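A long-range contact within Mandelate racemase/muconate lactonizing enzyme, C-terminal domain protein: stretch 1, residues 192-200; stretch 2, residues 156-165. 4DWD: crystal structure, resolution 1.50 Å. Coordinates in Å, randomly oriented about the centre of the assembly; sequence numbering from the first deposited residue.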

ATOM      1  N   ALA B 192       2.447 -34.349 -19.545  1.00 17.69           N
ATOM      2  CA  ALA B 192       3.119 -34.618 -18.278  1.00 16.14           C
ATOM      3  C   ALA B 192       3.143 -33.396 -17.372  1.00 15.91           C
ATOM      4  O   ALA B 192       3.381 -32.274 -17.827  1.00 15.23           O
ATOM      5  CB  ALA B 192       4.535 -35.092 -18.530  1.00 15.04           C
ATOM      6  N   VAL B 193       2.893 -33.632 -16.085  1.00 13.08           N
ATOM      7  CA  VAL B 193       3.020 -32.599 -15.062  1.00 12.58           C
ATOM      8  C   VAL B 193       4.488 -32.564 -14.609  1.00 12.52           C
ATOM      9  O   VAL B 193       4.991 -33.552 -14.073  1.00 12.71           O
ATOM     10  CB  VAL B 193       2.108 -32.904 -13.861  1.00 13.54           C
ATOM     11  CG1 VAL B 193       2.248 -31.825 -12.806  1.00 13.69           C
ATOM     12  CG2 VAL B 193       0.663 -33.045 -14.316  1.00 16.67           C
ATOM     13  N   ILE B 194       5.168 -31.441 -14.854  1.00 11.19           N
ATOM     14  CA  ILE B 194       6.593 -31.323 -14.536  1.00 10.29           C
ATOM     15  C   ILE B 194       6.852 -30.060 -13.721  1.00 10.11           C
ATOM     16  O   ILE B 194       6.376 -28.976 -14.077  1.00 10.29           O
ATOM     17  CB  ILE B 194       7.486 -31.256 -15.801  1.00 10.39           C
ATOM     18  CG1 ILE B 194       6.930 -32.143 -16.941  1.00 10.43           C
ATOM     19  CG2 ILE B 194       8.925 -31.621 -15.443  1.00 10.51           C
ATOM     20  CD1 ILE B 194       7.723 -32.054 -18.239  1.00 11.32           C
ATOM     21  N   GLY B 195       7.585 -30.217 -12.624  1.00 10.05           N
ATOM     22  CA  GLY B 195       8.054 -29.080 -11.826  1.00  9.46           C
ATOM     23  C   GLY B 195       9.557 -28.899 -11.978  1.00  9.45           C
ATOM     24  O   GLY B 195      10.287 -29.833 -12.341  1.00  9.44           O
ATOM     25  N   PHE B 196      10.023 -27.689 -11.691  1.00  9.25           N
ATOM     26  CA  PHE B 196      11.436 -27.348 -11.791  1.00  8.84           C
ATOM     27  C   PHE B 196      11.831 -26.729 -10.457  1.00  9.28           C
ATOM     28  O   PHE B 196      11.210 -25.753 -10.020  1.00  9.78           O
ATOM     29  CB  PHE B 196      11.607 -26.350 -12.945  1.00  9.19           C
ATOM     30  CG  PHE B 196      13.036 -25.944 -13.232  1.00  8.56           C
ATOM     31  CD1 PHE B 196      13.741 -25.107 -12.362  1.00  9.22           C
ATOM     32  CD2 PHE B 196      13.659 -26.342 -14.415  1.00  9.52           C
ATOM     33  CE1 PHE B 196      15.043 -24.702 -12.648  1.00 10.36           C
ATOM     34  CE2 PHE B 196      14.957 -25.943 -14.697  1.00 10.17           C
ATOM     35  CZ  PHE B 196      15.657 -25.129 -13.811  1.00 10.31           C
ATOM     36  N   ASP B 197      12.853 -27.295  -9.817  1.00  9.38           N
ATOM     37  CA  ASP B 197      13.328 -26.797  -8.527  1.00  9.81           C
ATOM     38  C   ASP B 197      14.714 -26.195  -8.736  1.00 10.23           C
ATOM     39  O   ASP B 197      15.681 -26.915  -9.012  1.00 10.40           O
ATOM     40  CB  ASP B 197      13.338 -27.955  -7.522  1.00 10.25           C
ATOM     41  CG  ASP B 197      13.700 -27.526  -6.103  1.00 12.80           C
ATOM     42  OD1 ASP B 197      14.183 -26.409  -5.889  1.00 11.67           O
ATOM     43  OD2 ASP B 197      13.504 -28.356  -5.201  1.00 14.23           O
ATOM     44  N   ALA B 198      14.791 -24.870  -8.639  1.00  9.77           N
ATOM     45  CA  ALA B 198      16.038 -24.138  -8.831  1.00 10.66           C
ATOM     46  C   ALA B 198      17.018 -24.243  -7.670  1.00 10.92           C
ATOM     47  O   ALA B 198      18.189 -23.875  -7.826  1.00 11.57           O
ATOM     48  CB  ALA B 198      15.747 -22.671  -9.117  1.00 10.63           C
ATOM     49  N   ASN B 199      16.547 -24.702  -6.508  1.00 10.01           N
ATOM     50  CA  ASN B 199      17.398 -24.749  -5.309  1.00 11.40           C
ATOM     51  C   ASN B 199      18.169 -23.437  -5.150  1.00 11.08           C
ATOM     52  O   ASN B 199      19.383 -23.425  -4.932  1.00 11.31           O
ATOM     53  CB  ASN B 199      18.333 -25.969  -5.339  1.00 12.79           C
ATOM     54  CG  ASN B 199      17.573 -27.276  -5.315  1.00 13.73           C
ATOM     55  OD1 ASN B 199      17.517 -27.994  -6.318  1.00 14.80           O
ATOM     56  ND2 ASN B 199      16.965 -27.589  -4.181  1.00 14.98           N
ATOM     57  N   ASN B 200      17.427 -22.334  -5.260  1.00 10.09           N
ATOM     58  CA  ASN B 200      17.910 -21.001  -4.885  1.00 10.54           C
ATOM     59  C   ASN B 200      18.972 -20.457  -5.836  1.00 10.98           C
ATOM     60  O   ASN B 200      19.789 -19.617  -5.448  1.00 12.24           O
ATOM     61  CB  ASN B 200      18.417 -21.013  -3.430  1.00 11.87           C
ATOM     62  CG  ASN B 200      17.439 -21.675  -2.484  1.00 11.79           C
ATOM     63  OD1 ASN B 200      17.698 -22.777  -1.998  1.00 12.72           O
ATOM     64  ND2 ASN B 200      16.312 -21.021  -2.215  1.00 12.04           N
TER
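Stretch 2 156-165: PAAVKIRWDG

Stretch 2 lies alongside stretch 1 as a neighbouring parallel β-strand: the axes of strands 158-162 and 194-197 approach to 4.6 Å and cross at -19°, the modest twist usual in a sheet. Backbone angles from Val159 to Arg162 are extended, with phi between -102° and -127° and psi between 124° and 149°; Trp163 (-90°/-46°) ends this run, and Asp164 (48°/49°) adopts a left-handed conformation matched by Asn199 (46°/49°) opposite it. The register is unbroken: Ile194 CA lies 4.9 Å from Val159 CA, Gly195 CA 4.3 Å from Lys160 CA, Phe196 CA 5.1 Å from Ile161 CA, and Asp197 CA 4.4 Å from Arg162 CA.

As is usual between parallel strands, Val159 and Ile161 each bond through N and O to two residues of stretch 1, those flanking their register partners Ile194 and Phe196. Val159 N donates to Val193 O (3.0 Å) and Val159 O accepts from Gly195 N (2.8 Å); Ile161 N then donates to Gly195 O (3.0 Å) and Ile161 O accepts from Asp197 N (2.8 Å, nearly straight at 175°). Trp163 N closes the ladder on Asp197 O (3.0 Å), at a more bent 136°. CA-H...O contacts support several of the same carbonyls, among them Ile194 CA to Val159 O at 3.2 Å and Lys160 CA to Gly195 O at 3.3 Å.

Beyond the strands a side chain takes over from the backbone. Asn199 OD1 accepts from Asp164 N (2.9 Å) and, weakly, from Trp163 N (3.0 Å), so one oxygen meets two successive amides where stretch 2 turns. Asn199 N is itself satisfied within stretch 1 by Asp197 OD1 (3.0 Å).

Waters join the ends of the pairing. Water 1 accepts from Val193 N (2.8 Å) and donates to Ala157 O (2.9 Å). At the other end, water 3 accepts from Gly165 N (2.9 Å) and donates to Ala198 O (2.9 Å), while water 4 donates to Gly165 O (2.8 Å) and Asn199 O (3.0 Å). Water 2 accepts from Arg162 NE (2.8 Å) and weakly from Asn199 ND2 (3.2 Å), and donates to Asp164 OD1 (2.6 Å).

Lys160, Arg162 and Asp197 share one face of the sheet. Asp197 OD2 forms a long salt bridge with Lys160 NZ (3.7 Å), but stands 4.4 Å from Arg162 NE, beyond salt-bridge range; Arg162 NH2 instead pairs with Asp164 OD2 (3.4 Å) in its own stretch. Lys160 NZ also finds a hydrogen-bond partner elsewhere in the structure. Gly195 has no side chain on this face, and a CB there would come 3.6 Å from Lys160 CG.

Ile194, Val159, Phe196 and Ile161 occupy the other face, where packing is apolar. Phe196 CD2 lies 4.2 Å from Ile161 CD1, and the Phe196 ring forms an offset stack with the six-membered ring of Trp163, centroids 4.2 Å apart and planes at 26°; Phe196 CE2 reaches Trp163 CH2 at 3.3 Å. Altogether the two stretches bury 652 Å², both sides summed.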

ATOM      1  N   PRO B 156       5.173 -42.153 -11.805  1.00 16.30           N
ATOM      2  CA  PRO B 156       4.651 -41.068 -10.973  1.00 14.31           C
ATOM      3  C   PRO B 156       3.551 -40.237 -11.634  1.00 14.33           C
ATOM      4  O   PRO B 156       3.411 -40.234 -12.862  1.00 16.75           O
ATOM      5  CB  PRO B 156       5.891 -40.198 -10.734  1.00 14.37           C
ATOM      6  CG  PRO B 156       6.674 -40.370 -11.993  1.00 14.98           C
ATOM      7  CD  PRO B 156       6.506 -41.826 -12.351  1.00 16.57           C
ATOM      8  N   ALA B 157       2.791 -39.521 -10.809  1.00 13.71           N
ATOM      9  CA  ALA B 157       1.757 -38.616 -11.300  1.00 14.49           C
ATOM     10  C   ALA B 157       2.346 -37.296 -11.808  1.00 14.83           C
ATOM     11  O   ALA B 157       1.672 -36.544 -12.512  1.00 17.27           O
ATOM     12  CB  ALA B 157       0.716 -38.363 -10.211  1.00 16.44           C
ATOM     13  N   ALA B 158       3.592 -37.018 -11.412  1.00 13.68           N
ATOM     14  CA  ALA B 158       4.335 -35.813 -11.812  1.00 13.28           C
ATOM     15  C   ALA B 158       5.832 -36.061 -11.659  1.00 12.50           C
ATOM     16  O   ALA B 158       6.238 -37.014 -11.003  1.00 12.66           O
ATOM     17  CB  ALA B 158       3.900 -34.603 -10.989  1.00 13.55           C
ATOM     18  N   VAL B 159       6.646 -35.210 -12.276  1.00 12.07           N
ATOM     19  CA  VAL B 159       8.107 -35.280 -12.154  1.00 11.38           C
ATOM     20  C   VAL B 159       8.619 -33.909 -11.734  1.00 11.33           C
ATOM     21  O   VAL B 159       8.125 -32.908 -12.235  1.00 11.18           O
ATOM     22  CB  VAL B 159       8.752 -35.664 -13.506  1.00 11.65           C
ATOM     23  CG1 VAL B 159      10.265 -35.493 -13.457  1.00 12.16           C
ATOM     24  CG2 VAL B 159       8.371 -37.095 -13.868  1.00 13.53           C
ATOM     25  N   LYS B 160       9.581 -33.860 -10.812  1.00 10.71           N
ATOM     26  CA  LYS B 160      10.243 -32.589 -10.497  1.00 10.17           C
ATOM     27  C   LYS B 160      11.726 -32.776 -10.697  1.00 10.38           C
ATOM     28  O   LYS B 160      12.304 -33.723 -10.158  1.00 11.78           O
ATOM     29  CB  LYS B 160       9.950 -32.144  -9.053  1.00 11.20           C
ATOM     30  CG  LYS B 160      10.477 -30.753  -8.715  1.00 11.54           C
ATOM     31  CD  LYS B 160      10.130 -30.304  -7.310  1.00 11.70           C
ATOM     32  CE  LYS B 160      11.108 -30.868  -6.293  1.00 11.36           C
ATOM     33  NZ  LYS B 160      10.649 -30.630  -4.893  1.00 10.84           N
ATOM     34  N   ILE B 161      12.327 -31.895 -11.490  1.00  9.26           N
ATOM     35  CA  ILE B 161      13.781 -31.900 -11.692  1.00  9.61           C
ATOM     36  C   ILE B 161      14.412 -30.791 -10.847  1.00 10.08           C
ATOM     37  O   ILE B 161      14.023 -29.621 -10.937  1.00  9.79           O
ATOM     38  CB  ILE B 161      14.180 -31.802 -13.188  1.00  9.81           C
ATOM     39  CG1 ILE B 161      13.415 -30.668 -13.911  1.00  9.78           C
ATOM     40  CG2 ILE B 161      13.901 -33.148 -13.849  1.00 10.69           C
ATOM     41  CD1 ILE B 161      13.840 -30.455 -15.361  1.00 10.61           C
ATOM     42  N   ARG B 162      15.366 -31.177 -10.006  1.00 10.05           N
ATOM     43  CA  ARG B 162      15.994 -30.240  -9.059  1.00 10.18           C
ATOM     44  C   ARG B 162      17.448 -30.040  -9.424  1.00 11.28           C
ATOM     45  O   ARG B 162      18.101 -30.956  -9.927  1.00 11.21           O
ATOM     46  CB  ARG B 162      15.914 -30.764  -7.615  1.00 11.22           C
ATOM     47  CG  ARG B 162      14.627 -31.491  -7.250  1.00 11.99           C
ATOM     48  CD  ARG B 162      14.466 -31.647  -5.735  1.00 13.30           C
ATOM     49  NE  ARG B 162      15.688 -32.179  -5.134  1.00 15.34           N
ATOM     50  CZ  ARG B 162      15.995 -33.473  -5.052  1.00 14.27           C
ATOM     51  NH1 ARG B 162      15.150 -34.405  -5.493  1.00 14.02           N
ATOM     52  NH2 ARG B 162      17.152 -33.837  -4.519  1.00 16.57           N
ATOM     53  N   TRP B 163      17.965 -28.851  -9.136  1.00 12.19           N
ATOM     54  CA  TRP B 163      19.305 -28.490  -9.565  1.00 12.82           C
ATOM     55  C   TRP B 163      20.385 -28.839  -8.607  1.00 16.77           C
ATOM     56  O   TRP B 163      21.415 -29.394  -9.009  1.00 17.56           O
ATOM     57  CB  TRP B 163      19.352 -27.023 -10.001  1.00 13.11           C
ATOM     58  CG  TRP B 163      19.413 -26.978 -11.496  1.00 13.53           C
ATOM     59  CD1 TRP B 163      20.434 -26.461 -12.284  1.00 14.80           C
ATOM     60  CD2 TRP B 163      18.460 -27.572 -12.437  1.00 12.92           C
ATOM     61  NE1 TRP B 163      20.172 -26.666 -13.611  1.00 13.64           N
ATOM     62  CE2 TRP B 163      19.005 -27.335 -13.772  1.00 13.18           C
ATOM     63  CE3 TRP B 163      17.243 -28.253 -12.311  1.00 12.50           C
ATOM     64  CZ2 TRP B 163      18.337 -27.749 -14.923  1.00 12.89           C
ATOM     65  CZ3 TRP B 163      16.583 -28.666 -13.469  1.00 12.15           C
ATOM     66  CH2 TRP B 163      17.126 -28.433 -14.750  1.00 11.85           C
ATOM     67  N   ASP B 164      20.161 -28.526  -7.337  1.00 14.80           N
ATOM     68  CA  ASP B 164      21.158 -28.753  -6.293  1.00 17.53           C
ATOM     69  C   ASP B 164      22.554 -28.241  -6.667  1.00 18.92           C
ATOM     70  O   ASP B 164      23.553 -28.955  -6.518  1.00 20.82           O
ATOM     71  CB  ASP B 164      21.189 -30.233  -5.907  1.00 18.30           C
ATOM     72  CG  ASP B 164      19.874 -30.689  -5.339  1.00 19.30           C
ATOM     73  OD1 ASP B 164      19.444 -30.080  -4.336  1.00 19.72           O
ATOM     74  OD2 ASP B 164      19.260 -31.615  -5.913  1.00 17.78           O
ATOM     75  N   GLY B 165      22.612 -26.996  -7.135  1.00 17.84           N
ATOM     76  CA  GLY B 165      23.890 -26.350  -7.439  1.00 20.96           C
ATOM     77  C   GLY B 165      24.533 -25.709  -6.213  1.00 22.93           C
ATOM     78  O   GLY B 165      24.041 -25.838  -5.092  1.00 22.20           O
TER
HETATM   79  O   HOH W   1       2.370 -36.292 -15.272  1.00 22.16           O
HETATM   80  O   HOH W   2      17.139 -30.629  -3.314  1.00 22.74           O
HETATM   81  O   HOH W   3      20.944 -24.652  -7.579  1.00 18.73           O
HETATM   82  O   HOH W   4      21.376 -25.528  -4.196  1.00 19.33           O